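Local structure of Pre-mRNA-splicing factor SAD1 (Saccharomyces cerevisiae, 4MSX) at residues A64-V69 / G143-L148; E165-Q170 / W235-F240; P389-N394 / G434-H439. The protein promotes assembly of newly made U4 snRNA into the U4/U6 snRNP and is required for pre-mRNA splicing, although its ubiquitin-protease fold is catalytically inactive. One frame throughout, in Å; residues are numbered along the deposited sequence. Where two conformers were deposited one is given.

Interaction 1: residues A64-V69 / G143-L148; sequences AYLETV and GEVQLL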
loop_
_atom_site.group_PDB
_atom_site.type_symbol
_atom_site.label_atom_id
_atom_site.label_comp_id
_atom_site.label_asym_id
_atom_site.label_seq_id
_atom_site.Cartn_x
_atom_site.Cartn_y
_atom_site.Cartn_z
ATOM N N ALA A 64 10.380 38.082 0.420
ATOM C CA ALA A 64 9.835 38.653 -0.824
ATOM C C ALA A 64 9.747 37.582 -1.925
ATOM O O ALA A 64 8.876 37.618 -2.821
ATOM C CB ALA A 64 10.710 39.844 -1.313
ATOM N N TYR A 65 10.638 36.614 -1.868
ATOM C CA TYR A 65 10.669 35.654 -2.970
ATOM C C TYR A 65 9.587 34.554 -2.812
ATOM O O TYR A 65 9.354 33.767 -3.741
ATOM C CB TYR A 65 12.021 35.001 -3.046
ATOM C CG TYR A 65 13.184 35.871 -3.524
ATOM C CD1 TYR A 65 13.436 36.049 -4.879
ATOM C CD2 TYR A 65 14.065 36.441 -2.607
ATOM C CE1 TYR A 65 14.571 36.798 -5.323
ATOM C CE2 TYR A 65 15.163 37.193 -3.029
ATOM C CZ TYR A 65 15.406 37.362 -4.380
ATOM O OH TYR A 65 16.521 38.088 -4.743
ATOM N N LEU A 66 8.913 34.517 -1.657
ATOM C CA LEU A 66 7.954 33.415 -1.428
ATOM C C LEU A 66 6.797 33.490 -2.387
ATOM O O LEU A 66 6.229 32.465 -2.749
ATOM C CB LEU A 66 7.488 33.335 0.032
ATOM C CG LEU A 66 8.595 32.924 1.009
ATOM C CD1 LEU A 66 8.000 32.638 2.381
ATOM C CD2 LEU A 66 9.378 31.728 0.531
ATOM N N GLU A 67 6.457 34.677 -2.857
ATOM C CA GLU A 67 5.429 34.768 -3.887
ATOM C C GLU A 67 5.846 34.101 -5.202
ATOM O O GLU A 67 5.007 33.949 -6.101
ATOM C CB GLU A 67 5.029 36.221 -4.156
ATOM C CG GLU A 67 6.161 37.066 -4.743
ATOM C CD GLU A 67 5.720 38.512 -5.112
ATOM O OE1 GLU A 67 5.327 39.304 -4.206
ATOM O OE2 GLU A 67 5.777 38.840 -6.321
ATOM N N THR A 68 7.119 33.735 -5.357
ATOM C CA THR A 68 7.518 33.070 -6.622
ATOM C C THR A 68 7.298 31.537 -6.586
ATOM O O THR A 68 7.415 30.856 -7.623
ATOM C CB THR A 68 8.971 33.301 -7.005
ATOM O OG1 THR A 68 9.877 32.736 -6.034
ATOM C CG2 THR A 68 9.246 34.858 -7.137
ATOM N N VAL A 69 7.026 31.011 -5.395
ATOM C CA VAL A 69 6.876 29.552 -5.222
ATOM C C VAL A 69 5.630 29.088 -5.951
ATOM O O VAL A 69 4.630 29.776 -5.938
ATOM C CB VAL A 69 6.863 29.201 -3.714
ATOM C CG1 VAL A 69 6.387 27.779 -3.466
ATOM C CG2 VAL A 69 8.252 29.337 -3.187
ATOM N N GLY A 143 8.699 27.273 10.092
ATOM C CA GLY A 143 7.512 26.817 10.807
ATOM C C GLY A 143 6.439 27.869 11.055
ATOM O O GLY A 143 5.273 27.532 11.238
ATOM N N GLU A 144 6.794 29.145 11.064
ATOM C CA GLU A 144 5.763 30.170 11.213
ATOM C C GLU A 144 5.116 30.542 9.871
ATOM O O GLU A 144 4.142 31.295 9.842
ATOM C CB GLU A 144 6.328 31.419 11.916
ATOM N N VAL A 145 5.629 29.997 8.761
ATOM C CA VAL A 145 5.171 30.426 7.439
ATOM C C VAL A 145 4.297 29.367 6.811
ATOM O O VAL A 145 4.770 28.269 6.537
ATOM C CB VAL A 145 6.379 30.698 6.482
ATOM C CG1 VAL A 145 5.899 31.302 5.168
ATOM C CG2 VAL A 145 7.382 31.595 7.163
ATOM N N GLN A 146 3.038 29.713 6.575
ATOM C CA GLN A 146 2.038 28.787 6.089
ATOM C C GLN A 146 2.469 28.087 4.782
ATOM O O GLN A 146 2.328 26.869 4.617
ATOM C CB GLN A 146 0.765 29.567 5.799
ATOM C CG GLN A 146 -0.424 28.701 5.429
ATOM C CD GLN A 146 -1.475 28.655 6.537
ATOM O OE1 GLN A 146 -1.304 29.262 7.608
ATOM N NE2 GLN A 146 -2.573 27.933 6.285
ATOM N N LEU A 147 2.949 28.872 3.827
ATOM C CA LEU A 147 3.405 28.307 2.555
ATOM C C LEU A 147 4.489 27.262 2.795
ATOM O O LEU A 147 4.475 26.173 2.197
ATOM C CB LEU A 147 3.956 29.406 1.637
ATOM C CG LEU A 147 4.409 28.867 0.267
ATOM C CD1 LEU A 147 3.223 28.518 -0.633
ATOM C CD2 LEU A 147 5.297 29.926 -0.399
ATOM N N LEU A 148 5.456 27.595 3.633
ATOM C CA LEU A 148 6.573 26.694 3.863
ATOM C C LEU A 148 6.166 25.433 4.661
ATOM O O LEU A 148 6.655 24.314 4.374
ATOM C CB LEU A 148 7.711 27.425 4.548
ATOM C CG LEU A 148 8.330 28.562 3.694
ATOM C CD1 LEU A 148 9.590 29.137 4.346
ATOM C CD2 LEU A 148 8.632 28.071 2.280
#

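Interaction 2: residues E165-Q170 / W235-F240; sequences EDFPRQ and WSPKLF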
loop_
_atom_site.group_PDB
_atom_site.type_symbol
_atom_site.label_atom_id
_atom_site.label_comp_id
_atom_site.label_asym_id
_atom_site.label_seq_id
_atom_site.Cartn_x
_atom_site.Cartn_y
_atom_site.Cartn_z
ATOM N N GLU A 165 -7.764 10.542 15.134
ATOM C CA GLU A 165 -9.143 10.318 15.571
ATOM C C GLU A 165 -10.161 10.791 14.559
ATOM O O GLU A 165 -11.262 10.255 14.503
ATOM C CB GLU A 165 -9.392 10.996 16.926
ATOM C CG GLU A 165 -8.429 10.532 17.992
ATOM C CD GLU A 165 -8.678 11.256 19.337
ATOM O OE1 GLU A 165 -9.716 11.949 19.453
ATOM O OE2 GLU A 165 -7.841 11.152 20.264
ATOM N N ASP A 166 -9.821 11.796 13.750
ATOM C CA ASP A 166 -10.778 12.255 12.760
ATOM C C ASP A 166 -10.449 11.720 11.349
ATOM O O ASP A 166 -10.867 12.308 10.354
ATOM C CB ASP A 166 -10.796 13.785 12.696
ATOM C CG ASP A 166 -12.012 14.324 11.924
ATOM O OD1 ASP A 166 -13.038 13.602 11.818
ATOM O OD2 ASP A 166 -11.944 15.467 11.420
ATOM N N PHE A 167 -9.702 10.625 11.254
ATOM C CA PHE A 167 -9.423 10.030 9.914
ATOM C C PHE A 167 -10.348 8.821 9.743
ATOM O O PHE A 167 -10.584 8.110 10.714
ATOM C CB PHE A 167 -7.979 9.512 9.839
ATOM C CG PHE A 167 -6.932 10.572 9.691
ATOM C CD1 PHE A 167 -7.263 11.908 9.592
ATOM C CD2 PHE A 167 -5.601 10.202 9.613
ATOM C CE1 PHE A 167 -6.280 12.880 9.459
ATOM C CE2 PHE A 167 -4.612 11.140 9.497
ATOM C CZ PHE A 167 -4.939 12.492 9.405
ATOM N N PRO A 168 -10.835 8.544 8.518
ATOM C CA PRO A 168 -10.611 9.351 7.310
ATOM C C PRO A 168 -11.648 10.477 7.224
ATOM O O PRO A 168 -12.728 10.345 7.800
ATOM C CB PRO A 168 -10.847 8.353 6.165
ATOM C CG PRO A 168 -11.880 7.341 6.739
ATOM C CD PRO A 168 -11.547 7.276 8.242
ATOM N N ARG A 169 -11.342 11.549 6.500
ATOM C CA ARG A 169 -12.305 12.633 6.275
ATOM C C ARG A 169 -12.177 13.168 4.857
ATOM O O ARG A 169 -11.140 12.953 4.205
ATOM C CB ARG A 169 -12.087 13.745 7.291
ATOM C CG ARG A 169 -10.741 14.436 7.184
ATOM C CD ARG A 169 -10.873 15.916 7.649
ATOM N NE ARG A 169 -9.593 16.641 7.624
ATOM C CZ ARG A 169 -8.624 16.344 8.467
ATOM N NH1 ARG A 169 -8.833 15.365 9.340
ATOM N NH2 ARG A 169 -7.487 16.997 8.448
ATOM N N GLN A 170 -13.196 13.865 4.364
ATOM C CA GLN A 170 -13.120 14.418 3.008
ATOM C C GLN A 170 -12.153 15.622 2.957
ATOM O O GLN A 170 -12.187 16.510 3.797
ATOM C CB GLN A 170 -14.510 14.782 2.449
ATOM C CG GLN A 170 -15.443 13.560 2.265
ATOM C CD GLN A 170 -15.145 12.684 1.019
ATOM O OE1 GLN A 170 -14.452 13.096 0.073
ATOM N NE2 GLN A 170 -15.723 11.474 1.005
ATOM N N TRP A 235 -1.881 8.601 3.741
ATOM C CA TRP A 235 -2.888 9.147 4.691
ATOM C C TRP A 235 -2.939 10.688 4.697
ATOM O O TRP A 235 -3.708 11.286 5.452
ATOM C CB TRP A 235 -2.647 8.593 6.119
ATOM C CG TRP A 235 -3.209 7.188 6.145
ATOM C CD1 TRP A 235 -2.529 6.002 5.960
ATOM C CD2 TRP A 235 -4.578 6.858 6.288
ATOM N NE1 TRP A 235 -3.443 4.922 6.015
ATOM C CE2 TRP A 235 -4.701 5.445 6.191
ATOM C CE3 TRP A 235 -5.738 7.627 6.502
ATOM C CZ2 TRP A 235 -5.968 4.781 6.313
ATOM C CZ3 TRP A 235 -6.966 6.994 6.607
ATOM C CH2 TRP A 235 -7.078 5.572 6.532
ATOM N N SER A 236 -2.120 11.349 3.864
ATOM C CA SER A 236 -2.035 12.792 4.005
ATOM C C SER A 236 -3.364 13.469 3.718
ATOM O O SER A 236 -3.981 13.232 2.670
ATOM C CB SER A 236 -0.958 13.378 3.063
ATOM O OG SER A 236 -1.163 14.781 3.028
ATOM N N PRO A 237 -3.832 14.322 4.647
ATOM C CA PRO A 237 -5.064 15.088 4.390
ATOM C C PRO A 237 -4.797 16.428 3.649
ATOM O O PRO A 237 -5.729 17.214 3.490
ATOM C CB PRO A 237 -5.604 15.394 5.823
ATOM C CG PRO A 237 -4.364 15.570 6.643
ATOM C CD PRO A 237 -3.303 14.558 6.000
ATOM N N LYS A 238 -3.560 16.668 3.222
ATOM C CA LYS A 238 -3.210 17.925 2.526
ATOM C C LYS A 238 -2.429 17.718 1.203
ATOM O O LYS A 238 -1.558 18.519 0.837
ATOM C CB LYS A 238 -2.355 18.778 3.483
ATOM C CG LYS A 238 -3.164 19.299 4.677
ATOM C CD LYS A 238 -2.303 19.537 5.952
ATOM C CE LYS A 238 -1.052 20.351 5.755
ATOM N NZ LYS A 238 -0.469 20.843 7.075
ATOM N N LEU A 239 -2.717 16.633 0.499
ATOM C CA LEU A 239 -2.002 16.345 -0.750
ATOM C C LEU A 239 -2.157 17.487 -1.756
ATOM O O LEU A 239 -3.239 18.015 -1.912
ATOM C CB LEU A 239 -2.610 15.077 -1.387
ATOM C CG LEU A 239 -2.322 13.779 -0.617
ATOM C CD1 LEU A 239 -3.106 12.596 -1.244
ATOM C CD2 LEU A 239 -0.817 13.494 -0.632
ATOM N N PHE A 240 -1.115 17.785 -2.532
ATOM C CA PHE A 240 -1.274 18.779 -3.596
ATOM C C PHE A 240 -2.119 18.244 -4.730
ATOM O O PHE A 240 -2.915 18.970 -5.313
ATOM C CB PHE A 240 0.103 19.230 -4.085
ATOM C CG PHE A 240 0.847 20.095 -3.068
ATOM C CD1 PHE A 240 0.229 20.511 -1.889
ATOM C CD2 PHE A 240 2.178 20.480 -3.304
ATOM C CE1 PHE A 240 0.919 21.303 -0.939
ATOM C CE2 PHE A 240 2.879 21.269 -2.368
ATOM C CZ PHE A 240 2.262 21.684 -1.194
HETATM O O HOH W 1 -7.108 18.666 5.883
#

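Interaction 3: residues P389-N394 / G434-H439; sequences PVKNRN and GDEKSH. With ACT (acetate ion), chain C.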
loop_
_atom_site.group_PDB
_atom_site.type_symbol
_atom_site.label_atom_id
_atom_site.label_comp_id
_atom_site.label_asym_id
_atom_site.label_seq_id
_atom_site.Cartn_x
_atom_site.Cartn_y
_atom_site.Cartn_z
ATOM N N PRO A 389 -1.311 -19.574 -17.411
ATOM C CA PRO A 389 -1.901 -19.565 -16.049
ATOM C C PRO A 389 -3.042 -18.546 -15.844
ATOM O O PRO A 389 -4.003 -18.808 -15.075
ATOM C CB PRO A 389 -0.725 -19.168 -15.139
ATOM C CG PRO A 389 0.496 -19.071 -16.002
ATOM C CD PRO A 389 0.105 -19.158 -17.445
ATOM N N VAL A 390 -2.937 -17.364 -16.447
ATOM C CA VAL A 390 -3.974 -16.364 -16.241
ATOM C C VAL A 390 -5.235 -16.782 -16.956
ATOM O O VAL A 390 -6.303 -16.927 -16.342
ATOM C CB VAL A 390 -3.513 -14.946 -16.672
ATOM C CG1 VAL A 390 -4.597 -13.897 -16.382
ATOM C CG2 VAL A 390 -2.227 -14.571 -15.928
ATOM N N LYS A 391 -5.133 -17.039 -18.255
ATOM C CA LYS A 391 -6.322 -17.476 -19.004
ATOM C C LYS A 391 -7.008 -18.705 -18.403
ATOM O O LYS A 391 -8.235 -18.812 -18.396
ATOM C CB LYS A 391 -5.926 -17.833 -20.448
ATOM C CG LYS A 391 -7.107 -18.136 -21.327
ATOM C CD LYS A 391 -6.649 -18.177 -22.808
ATOM C CE LYS A 391 -7.840 -18.169 -23.777
ATOM N NZ LYS A 391 -7.432 -17.957 -25.217
ATOM N N ASN A 392 -6.199 -19.669 -17.941
ATOM C CA ASN A 392 -6.724 -20.918 -17.404
ATOM C C ASN A 392 -6.990 -20.905 -15.890
ATOM O O ASN A 392 -7.114 -21.962 -15.268
ATOM C CB ASN A 392 -5.745 -22.039 -17.762
ATOM C CG ASN A 392 -5.757 -22.305 -19.257
ATOM O OD1 ASN A 392 -6.832 -22.353 -19.840
ATOM N ND2 ASN A 392 -4.589 -22.326 -19.879
ATOM N N ARG A 393 -7.082 -19.710 -15.316
ATOM C CA ARG A 393 -7.235 -19.571 -13.859
ATOM C C ARG A 393 -8.596 -20.093 -13.366
ATOM O O ARG A 393 -9.567 -20.224 -14.131
ATOM C CB ARG A 393 -7.113 -18.090 -13.445
ATOM C CG ARG A 393 -8.343 -17.276 -13.814
ATOM C CD ARG A 393 -8.069 -15.735 -13.693
ATOM N NE ARG A 393 -9.244 -14.956 -14.082
ATOM C CZ ARG A 393 -9.592 -14.725 -15.349
ATOM N NH1 ARG A 393 -8.842 -15.186 -16.371
ATOM N NH2 ARG A 393 -10.668 -14.012 -15.593
ATOM N N ASN A 394 -8.661 -20.388 -12.069
ATOM C CA ASN A 394 -9.879 -20.930 -11.485
ATOM C C ASN A 394 -10.888 -19.794 -11.259
ATOM O O ASN A 394 -10.707 -18.943 -10.349
ATOM C CB ASN A 394 -9.540 -21.652 -10.170
ATOM C CG ASN A 394 -10.733 -22.391 -9.583
ATOM O OD1 ASN A 394 -11.838 -21.881 -9.589
ATOM N ND2 ASN A 394 -10.499 -23.601 -9.088
ATOM N N GLY A 434 0.053 -15.637 -26.548
ATOM C CA GLY A 434 0.535 -15.672 -25.172
ATOM C C GLY A 434 -0.629 -15.439 -24.183
ATOM O O GLY A 434 -1.798 -15.422 -24.586
ATOM N N ASP A 435 -0.319 -15.256 -22.898
ATOM C CA ASP A 435 -1.368 -15.296 -21.854
ATOM C C ASP A 435 -2.195 -14.015 -21.766
ATOM O O ASP A 435 -1.791 -12.971 -22.264
ATOM C CB ASP A 435 -0.723 -15.578 -20.492
ATOM C CG ASP A 435 -1.684 -16.263 -19.505
ATOM O OD1 ASP A 435 -2.900 -16.419 -19.817
ATOM O OD2 ASP A 435 -1.205 -16.641 -18.416
ATOM N N GLU A 436 -3.341 -14.088 -21.099
ATOM C CA GLU A 436 -4.039 -12.860 -20.702
ATOM C C GLU A 436 -3.192 -12.126 -19.623
ATOM O O GLU A 436 -2.328 -12.744 -18.981
ATOM C CB GLU A 436 -5.442 -13.174 -20.216
ATOM C CG GLU A 436 -6.366 -13.618 -21.344
ATOM C CD GLU A 436 -7.764 -14.011 -20.863
ATOM O OE1 GLU A 436 -7.894 -14.511 -19.722
ATOM O OE2 GLU A 436 -8.735 -13.814 -21.622
ATOM N N LYS A 437 -3.402 -10.822 -19.483
ATOM C CA LYS A 437 -2.651 -10.027 -18.512
ATOM C C LYS A 437 -3.513 -9.702 -17.277
ATOM O O LYS A 437 -4.689 -9.339 -17.389
ATOM C CB LYS A 437 -2.171 -8.710 -19.098
ATOM C CG LYS A 437 -1.023 -8.139 -18.266
ATOM C CD LYS A 437 -0.856 -6.630 -18.370
ATOM C CE LYS A 437 0.065 -6.134 -17.260
ATOM N NZ LYS A 437 1.363 -6.893 -17.268
ATOM N N SER A 438 -2.908 -9.825 -16.105
ATOM C CA SER A 438 -3.636 -9.519 -14.833
ATOM C C SER A 438 -3.596 -8.026 -14.511
ATOM O O SER A 438 -2.543 -7.385 -14.658
ATOM C CB SER A 438 -2.954 -10.268 -13.702
ATOM O OG SER A 438 -3.116 -11.688 -13.829
ATOM N N HIS A 439 -4.714 -7.473 -14.042
ATOM C CA HIS A 439 -4.764 -6.123 -13.503
ATOM C C HIS A 439 -5.393 -6.267 -12.100
ATOM O O HIS A 439 -6.280 -7.117 -11.895
ATOM C CB HIS A 439 -5.618 -5.240 -14.404
ATOM C CG HIS A 439 -5.922 -3.871 -13.856
ATOM N ND1 HIS A 439 -4.955 -3.027 -13.326
ATOM C CD2 HIS A 439 -7.096 -3.191 -13.780
ATOM C CE1 HIS A 439 -5.529 -1.902 -12.927
ATOM N NE2 HIS A 439 -6.826 -1.973 -13.193
HETATM C C ACT C . -6.496 -23.772 -9.817
HETATM O O ACT C . -5.487 -23.514 -9.085
HETATM O OXT ACT C . -7.520 -24.384 -9.290
HETATM C CH3 ACT C . -6.439 -23.325 -11.261
HETATM O O HOH W 2 -10.489 -14.266 -18.833
#

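Interaction 1: residues A64-V69 / G143-L148
Leu66, in the 3-10 turn 66-68, and Val69 just after it meet Leu147, Leu148 and Val145 at the start of helix 146-155, within the predicted degenerate UBP-type zinc finger. Side chain to side chain the contact is apolar, a fit of branched tips into shallow notches. The main bump on the helix side is CD2 of Leu147. Its CG stands anti to the backbone N (chi1 -178°), and CD2 enters the notch between the backbone carbonyl of Leu66 and the side chain of Val69. There it touches Leu66 O at 3.6 Å and Val69 CB at 3.7 Å, with both Val69 methyls little farther off. Leu147 and Val69 approach tip to tip. Leu66 answers with a fork. CD1 reaches tip to tip to CG1 of Val145, the residue at the N-cap position of the helix, at 3.7 Å. CD2 takes the other direction, meeting Leu148 CD2 at 4.1 Å where the two leucine side chains cross at about a right angle. Leu66 therefore spreads its two methyls over Val145 and Leu148, while Leu147 fills the notch toward Val69. Strand 121-124 adjoins the turn through Val121, which touches both Leu66 and Val69, and Phe130 of strand 130-132 backs Leu148. The zinc site is near: the side chain of Val69 is about 8 Å from that of Cys94, a zinc ligand. Within the turn, Tyr65 O accepts two hydrogen bonds from Thr68, one from its N and one of 2.6 Å from OG1, the latter lying in the carbonyl plane.

Interaction 2: residues E165-Q170 / W235-F240
Trp235 sets its indole against Phe167 and Pro168 in an apolar loop-to-loop junction: the loop after helix 222-234, in the ubiquitin-specific-protease (USP) part of the chain, meets a segment with a cis peptide before Pro168, running from helix 161-165 to strand 170-172. The indole, with CG beside the backbone N (chi1 -78°), touches through its six-membered ring. CE3 lies 4.0 Å from Phe167 CD2, the two side chains crossing obliquely, and CZ3 meets Pro168 CB at 4.1 Å, the proline carbon arriving at the indole edge near its plane. Elsewhere Trp235 NE1 is satisfied by Ser203 O, and Arg209 makes a cation-pi contact with the ring. Ser236 turns away from the partner loop and shapes its own chain instead: OG accepts from Lys238 N at 3.1 Å, an ST turn spanning Pro237. Pro237 is the most involved residue of its segment besides Trp235, touching both Phe167 and Arg169. CG approaches Phe167 CZ at 4.2 Å, while CB sits over one face of the Arg169 guanidinium, 3.6 Å from NH2. Arg169 gets there with CG between its backbone N and carbonyl carbon (chi1 64°) and an extended chain onward to NE. Its NH1 lies in plane at the edge of the Phe167 ring and makes a long salt bridge to Asp166 OD2. Lys238 makes a cation-pi contact with Phe153 of helix 146-155, while Leu239 and Phe240 pack on Ile184 and Leu174. Asn181 ties both loops together, bonding Arg169 N and Trp235 O. One water completes the bridge, accepting from Arg169 NH2 at 3.1 Å and donating to Pro237 O at the same distance.

Interaction 3: residues P389-N394 / G434-H439
With CG held anti to its own backbone N (chi1 -153°), Asp435 brings its carboxylate up to the Pro389-Lys391 backbone and grips two successive amides. Val390 N donates to OD2 at 2.7 Å (161°) and Lys391 N to OD1 at 2.8 Å (165°), each on the syn lone pair. The carboxylate thereby holds the start of the type I turn from Val390 to Arg393, and the two bonds fix its own rotation. Pro389 CD lies 3.0 Å from Asp435 OD2; the proline N has no hydrogen to share. Val390 points its isopropyl group into the corner made by Asp435 and the Glu436 carbonyl, its CG2 3.7 Å from Ser438 OG; that hydroxyl bonds His419 elsewhere. Lys391 lays its aliphatic start across Glu436 at about a right angle before its extended chain leads away. In the one of two deposited conformers given, Arg393 NH1 bonds Val390 O at 3.1 Å, from above the carbonyl plane and on the face opposite Arg393 N. The same NH1 makes a salt bridge of 3.5 Å to Glu436 OE1, supplemented by a water that accepts from Arg393 NH1 at 3.1 Å and donates to Glu436 OE1 at 2.8 Å. Arg393 NE pairs with Glu472. Asn394 ND2 holds an acetate, probably from the crystallisation liquor. In this USP fold, segment 389-394 lies in the loop between strands 374-379 and 397-399. The other segment, 434-439, runs into strand 438-446, which pairs antiparallel with strand 409-421, whose His419 touches Val390 and Arg393 and whose Val421 touches Arg393 and Glu436.

How the interactions relate
The three contacts follow one another along the chain, each closing before the next opens. Interaction 1 lies in the zinc-finger region and includes the first turn of helix 146-155. That same helix runs on toward interaction 2, whose Pro237 and Lys238 touch Phe153; the two centres are about 23 Å apart and the nearest atoms about 6 Å. Interaction 2 joins the segment after helix 161-165 to the loop after helix 222-234 of the USP region. Interaction 3 is remote, on the opposite side of the chain's centre from both, with centres about 37 Å from interaction 2 and 52 Å from interaction 1. Helix 146-155 thus links the zinc-finger contact with the one at the USP region.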